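Local atomic coordinates of DegV family protein (Eubacterium eligens, PDB entry 3FDJ), a protein that is of unknown function but belongs to the DegV family, whose characterised members bind fatty acids, so it probably binds a fatty acid too. Residues Ser158-His163 against Gly183-Gly188; His230-Ala235 against Ala266-Ile271. All blocks are in the same frame, centred on the assembly; numbering follows the deposited sequence.

In the fold
Both interactions belong to the mixed sheet that holds strands 153-159, 184-190, 226-230 and 271-276. The centres of interactions 1 and 2 are about 10 Å apart. Along the chain, both segments of interaction 1 come before those of interaction 2. Interaction 1 joins the end of strand 153-159 to strand 184-190. Interaction 2 sits where strand 226-230 gives way to helix 234-248 and where the turn after helix 260-266 enters strand 271-276. A backbone hydrogen bond between Ile271 N and Ser158 O joins the two contacts. Hexaethylene glycol, probably from the crystallisation liquor, comes within about 4 Å (nearest atoms) of the side chains of Leu159 and of Ala266; it may mark a pocket that both interactions border.

Interaction 1 (Ser158-His163 against Gly183-Gly188); sequences SLKSLH and GISVIG. With NA (sodium ion), chain E.
Leu159 and Val186 form an antiparallel hydrogen-bonded pair. Leu159 N donates to Val186 O at 2.9 Å, and Val186 N donates back to Leu159 O. The next pair, Ser158 with Ile187, is non-hydrogen-bonded. There Ser158 CA makes a CA-H...O contact of 3.3 Å with Val186 O.

Ser185 can be followed outward. Its CB lies 3.4 Å from Ser158 OG and also touches Leu159 O. Its OG sits beside its own backbone N, anti to the carbonyl carbon (chi1 -63°). In that place Ser185 OG meets Lys160 CG at 3.6 Å. It also bonds a water that stands 2.8 Å from Ser185 OG. Ser158 OG holds the same water at the same distance, and the water thus bridges the two hydroxyls.

Apolar contact is made by Leu162 with Val186. Leu162 CD1 rests on Val186 CG2 and CB, the nearer carbon CG2 at 3.9 Å, and the two side chains cross at about a right angle. Leu162 is also the N-cap residue of helix 163-167. Ala178 touches Val186, and Ala179 touches Leu162.

Past the last pair the chains part around a sodium ion. Lys160 O binds it at 2.6 Å and Ile184 O at 2.4 Å. Two waters and Ala179 O complete its ligands. The Lys160 side chain is not a ligand; beyond CG it runs extended. The result is an antiparallel strand pair of the mixed sheet, closed at its end by a sodium site whose protein ligands are all main-chain carbonyls.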
loop_
_atom_site.group_PDB
_atom_site.type_symbol
_atom_site.label_atom_id
_atom_site.label_comp_id
_atom_site.label_asym_id
_atom_site.label_seq_id
_atom_site.Cartn_x
_atom_site.Cartn_y
_atom_site.Cartn_z
ATOM N N SER A 158 -11.113 1.537 5.267
ATOM C CA SER A 158 -12.094 1.194 6.291
ATOM C C SER A 158 -11.663 -0.105 6.959
ATOM O O SER A 158 -11.543 -1.150 6.297
ATOM C CB SER A 158 -13.474 1.052 5.663
ATOM O OG SER A 158 -14.440 0.809 6.676
ATOM N N LEU A 159 -11.401 -0.042 8.255
ATOM C CA LEU A 159 -10.846 -1.152 9.005
ATOM C C LEU A 159 -11.808 -1.629 10.088
ATOM O O LEU A 159 -12.324 -0.828 10.861
ATOM C CB LEU A 159 -9.511 -0.746 9.621
ATOM C CG LEU A 159 -8.520 -0.099 8.662
ATOM C CD1 LEU A 159 -7.197 0.180 9.377
ATOM C CD2 LEU A 159 -8.286 -0.994 7.410
ATOM N N LYS A 160 -12.029 -2.936 10.164
ATOM C CA LYS A 160 -12.929 -3.517 11.142
ATOM C C LYS A 160 -12.226 -3.806 12.451
ATOM O O LYS A 160 -12.882 -4.003 13.485
ATOM C CB LYS A 160 -13.554 -4.809 10.593
ATOM C CG LYS A 160 -14.333 -4.581 9.301
ATOM C CD LYS A 160 -15.231 -5.765 8.952
ATOM C CE LYS A 160 -16.077 -5.459 7.713
ATOM N NZ LYS A 160 -17.082 -6.524 7.479
ATOM N N SER A 161 -10.905 -3.874 12.402
ATOM C CA SER A 161 -10.077 -4.032 13.601
ATOM C C SER A 161 -8.747 -3.333 13.383
ATOM O O SER A 161 -8.189 -3.421 12.293
ATOM C CB SER A 161 -9.852 -5.511 13.901
ATOM O OG SER A 161 -8.865 -5.694 14.927
ATOM N N LEU A 162 -8.255 -2.659 14.424
ATOM C CA LEU A 162 -6.983 -1.950 14.397
ATOM C C LEU A 162 -6.051 -2.473 15.483
ATOM O O LEU A 162 -5.131 -1.785 15.903
ATOM C CB LEU A 162 -7.211 -0.438 14.544
ATOM C CG LEU A 162 -7.946 0.207 13.352
ATOM C CD1 LEU A 162 -9.444 0.110 13.523
ATOM C CD2 LEU A 162 -7.519 1.655 13.161
ATOM N N HIS A 163 -6.253 -3.728 15.895
ATOM C CA HIS A 163 -5.473 -4.294 16.983
ATOM C C HIS A 163 -3.979 -4.394 16.622
ATOM O O HIS A 163 -3.110 -4.056 17.434
ATOM C CB HIS A 163 -6.024 -5.670 17.321
ATOM C CG HIS A 163 -5.239 -6.396 18.353
ATOM N ND1 HIS A 163 -5.271 -6.053 19.684
ATOM C CD2 HIS A 163 -4.416 -7.469 18.254
ATOM C CE1 HIS A 163 -4.484 -6.872 20.361
ATOM N NE2 HIS A 163 -3.963 -7.747 19.518
ATOM N N GLY A 183 -19.302 -4.680 14.503
ATOM C CA GLY A 183 -20.031 -3.969 13.451
ATOM C C GLY A 183 -19.587 -2.535 13.189
ATOM O O GLY A 183 -20.142 -1.865 12.308
ATOM N N ILE A 184 -18.619 -2.042 13.966
ATOM C CA ILE A 184 -18.069 -0.716 13.758
ATOM C C ILE A 184 -16.726 -0.815 13.046
ATOM O O ILE A 184 -15.848 -1.550 13.485
ATOM C CB ILE A 184 -17.872 0.070 15.091
ATOM C CG1 ILE A 184 -19.198 0.238 15.801
ATOM C CG2 ILE A 184 -17.283 1.466 14.817
ATOM C CD1 ILE A 184 -20.273 0.935 14.943
ATOM N N SER A 185 -16.587 -0.043 11.965
ATOM C CA SER A 185 -15.317 0.167 11.286
ATOM C C SER A 185 -14.811 1.578 11.492
ATOM O O SER A 185 -15.598 2.482 11.742
ATOM C CB SER A 185 -15.505 -0.045 9.794
ATOM O OG SER A 185 -15.883 -1.377 9.526
ATOM N N VAL A 186 -13.500 1.761 11.369
ATOM C CA VAL A 186 -12.878 3.074 11.378
ATOM C C VAL A 186 -12.448 3.416 9.981
ATOM O O VAL A 186 -11.815 2.591 9.289
ATOM C CB VAL A 186 -11.665 3.147 12.303
ATOM C CG1 VAL A 186 -10.897 4.489 12.124
ATOM C CG2 VAL A 186 -12.108 2.913 13.757
ATOM N N ILE A 187 -12.825 4.618 9.557
ATOM C CA ILE A 187 -12.449 5.135 8.249
ATOM C C ILE A 187 -11.223 6.034 8.419
ATOM O O ILE A 187 -11.182 6.898 9.302
ATOM C CB ILE A 187 -13.605 5.958 7.622
ATOM C CG1 ILE A 187 -14.853 5.102 7.460
ATOM C CG2 ILE A 187 -13.174 6.510 6.245
ATOM C CD1 ILE A 187 -16.100 5.945 7.050
ATOM N N GLY A 188 -10.209 5.816 7.598
ATOM C CA GLY A 188 -8.982 6.598 7.652
ATOM C C GLY A 188 -8.551 7.130 6.302
ATOM O O GLY A 188 -9.110 6.773 5.249
HETATM NA NA NA E . -15.200 -3.569 14.511
HETATM O O HOH W 1 -15.907 -1.582 6.780
HETATM O O HOH W 2 -16.371 -4.558 13.032
HETATM O O HOH W 3 -14.989 -5.637 15.445
#

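Interaction 2 (His230-Ala235 against Ala266-Ile271); sequences HVENEA and AERGGI
Glu232 OE1 is gripped by two nitrogens of Arg268. NE is the nearer, with Arg268 NE to Glu232 OE1 at 2.6 Å, and it approaches from above the carboxylate plane. Arg268 NH2 adds a weak bond to Glu232 OE1 at 3.0 Å. This salt bridge flanks a type II beta turn, Glu267 to Gly270, which leads into strand 271-276. Arg268 NH1 also forms salt bridges with Asp49 and Glu52 of helix 44-52, while Glu232 OE2 is bonded to His45. An alanine in place of Arg268 would probably leave Glu232 OE1 without these donors and the acids of helix 44-52 without their positive mate.

Val231 clasps the turn with its backbone. Gly269 N donates to Val231 O at 2.8 Å, and Val231 N donates to Gly270 O at 2.9 Å. Its side chain presses on the turn, with Val231 CB 3.2 Å from Glu267 O, and CG2 reaches Ala266 CB. Gly269 has a positive phi, as the third residue of a type II turn should.

Asn233 is the N-cap of helix 234-248. Its CG stands anti to the backbone N (chi1 -157°). From there OD1 caps Leu236 N, and Asn233 ND2 bonds Gly269 O at 2.9 Å, almost straight at 177°. The backbone N of Asn233 donates to His230 ND1 at 3.0 Å, tilted 31° out of the imidazole plane.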
loop_
_atom_site.group_PDB
_atom_site.type_symbol
_atom_site.label_atom_id
_atom_site.label_comp_id
_atom_site.label_asym_id
_atom_site.label_seq_id
_atom_site.Cartn_x
_atom_site.Cartn_y
_atom_site.Cartn_z
ATOM N N HIS A 230 -8.515 -5.533 -0.700
ATOM C CA HIS A 230 -9.315 -6.027 0.381
ATOM C C HIS A 230 -8.657 -7.218 1.040
ATOM O O HIS A 230 -7.880 -7.952 0.415
ATOM C CB HIS A 230 -10.718 -6.406 -0.108
ATOM C CG HIS A 230 -10.727 -7.573 -1.032
ATOM N ND1 HIS A 230 -10.770 -8.877 -0.581
ATOM C CD2 HIS A 230 -10.623 -7.640 -2.379
ATOM C CE1 HIS A 230 -10.724 -9.692 -1.619
ATOM N NE2 HIS A 230 -10.635 -8.967 -2.722
ATOM N N VAL A 231 -8.981 -7.400 2.309
ATOM C CA VAL A 231 -8.526 -8.526 3.101
ATOM C C VAL A 231 -9.747 -9.393 3.353
ATOM O O VAL A 231 -10.509 -9.155 4.308
ATOM C CB VAL A 231 -7.960 -8.086 4.451
ATOM C CG1 VAL A 231 -7.366 -9.305 5.176
ATOM C CG2 VAL A 231 -6.934 -6.957 4.275
ATOM N N GLU A 232 -9.925 -10.377 2.492
ATOM C CA GLU A 232 -11.067 -11.315 2.551
ATOM C C GLU A 232 -12.383 -10.554 2.638
ATOM O O GLU A 232 -13.266 -10.896 3.417
ATOM C CB GLU A 232 -10.873 -12.306 3.709
ATOM C CG GLU A 232 -9.551 -13.061 3.557
ATOM C CD GLU A 232 -9.443 -14.322 4.401
ATOM O OE1 GLU A 232 -10.162 -14.450 5.416
ATOM O OE2 GLU A 232 -8.617 -15.185 4.038
ATOM N N ASN A 233 -12.503 -9.504 1.833
ATOM C CA ASN A 233 -13.747 -8.786 1.714
ATOM C C ASN A 233 -13.981 -8.312 0.295
ATOM O O ASN A 233 -14.163 -7.134 0.030
ATOM C CB ASN A 233 -13.799 -7.635 2.692
ATOM C CG ASN A 233 -15.208 -7.226 3.011
ATOM O OD1 ASN A 233 -16.153 -7.726 2.387
ATOM N ND2 ASN A 233 -15.374 -6.350 4.005
ATOM N N GLU A 234 -13.999 -9.277 -0.630
ATOM C CA GLU A 234 -14.269 -8.963 -2.027
ATOM C C GLU A 234 -15.663 -8.352 -2.194
ATOM O O GLU A 234 -15.864 -7.485 -3.049
ATOM C CB GLU A 234 -14.109 -10.219 -2.865
ATOM C CG GLU A 234 -14.078 -9.995 -4.346
ATOM C CD GLU A 234 -13.815 -11.282 -5.079
ATOM O OE1 GLU A 234 -12.966 -12.091 -4.604
ATOM O OE2 GLU A 234 -14.476 -11.508 -6.106
ATOM N N ALA A 235 -16.601 -8.761 -1.334
ATOM C CA ALA A 235 -17.976 -8.284 -1.419
ATOM C C ALA A 235 -18.047 -6.779 -1.250
ATOM O O ALA A 235 -18.666 -6.092 -2.063
ATOM C CB ALA A 235 -18.861 -8.994 -0.383
ATOM N N ALA A 266 -4.289 -4.151 7.996
ATOM C CA ALA A 266 -5.698 -3.803 7.713
ATOM C C ALA A 266 -6.691 -4.764 8.361
ATOM O O ALA A 266 -7.828 -4.386 8.659
ATOM C CB ALA A 266 -5.951 -3.694 6.210
ATOM N N GLU A 267 -6.247 -5.999 8.562
ATOM C CA GLU A 267 -6.997 -7.086 9.216
ATOM C C GLU A 267 -8.183 -7.599 8.413
ATOM O O GLU A 267 -8.603 -7.002 7.432
ATOM C CB GLU A 267 -7.368 -6.742 10.659
ATOM C CG GLU A 267 -6.116 -6.536 11.494
ATOM C CD GLU A 267 -6.350 -6.570 12.991
ATOM O OE1 GLU A 267 -7.037 -7.506 13.474
ATOM O OE2 GLU A 267 -5.793 -5.680 13.680
ATOM N N ARG A 268 -8.679 -8.759 8.820
ATOM C CA ARG A 268 -9.788 -9.378 8.132
ATOM C C ARG A 268 -10.941 -8.394 8.031
ATOM O O ARG A 268 -11.301 -7.731 9.011
ATOM C CB ARG A 268 -10.246 -10.631 8.884
ATOM C CG ARG A 268 -10.758 -11.701 8.003
ATOM C CD ARG A 268 -10.705 -13.043 8.746
ATOM N NE ARG A 268 -9.986 -14.046 7.967
ATOM C CZ ARG A 268 -9.390 -15.126 8.471
ATOM N NH1 ARG A 268 -9.385 -15.360 9.781
ATOM N NH2 ARG A 268 -8.784 -15.978 7.654
ATOM N N GLY A 269 -11.489 -8.293 6.824
ATOM C CA GLY A 269 -12.613 -7.420 6.539
ATOM C C GLY A 269 -12.191 -6.084 5.963
ATOM O O GLY A 269 -13.010 -5.332 5.436
ATOM N N GLY A 270 -10.915 -5.750 6.093
ATOM C CA GLY A 270 -10.444 -4.426 5.757
ATOM C C GLY A 270 -10.433 -4.119 4.271
ATOM O O GLY A 270 -10.282 -5.032 3.412
ATOM N N ILE A 271 -10.619 -2.830 3.972
ATOM C CA ILE A 271 -10.562 -2.284 2.617
ATOM C C ILE A 271 -9.562 -1.131 2.588
ATOM O O ILE A 271 -9.496 -0.349 3.539
ATOM C CB ILE A 271 -11.940 -1.735 2.193
ATOM C CG1 ILE A 271 -12.968 -2.871 2.077
ATOM C CG2 ILE A 271 -11.831 -0.924 0.897
ATOM C CD1 ILE A 271 -12.708 -3.813 0.945
#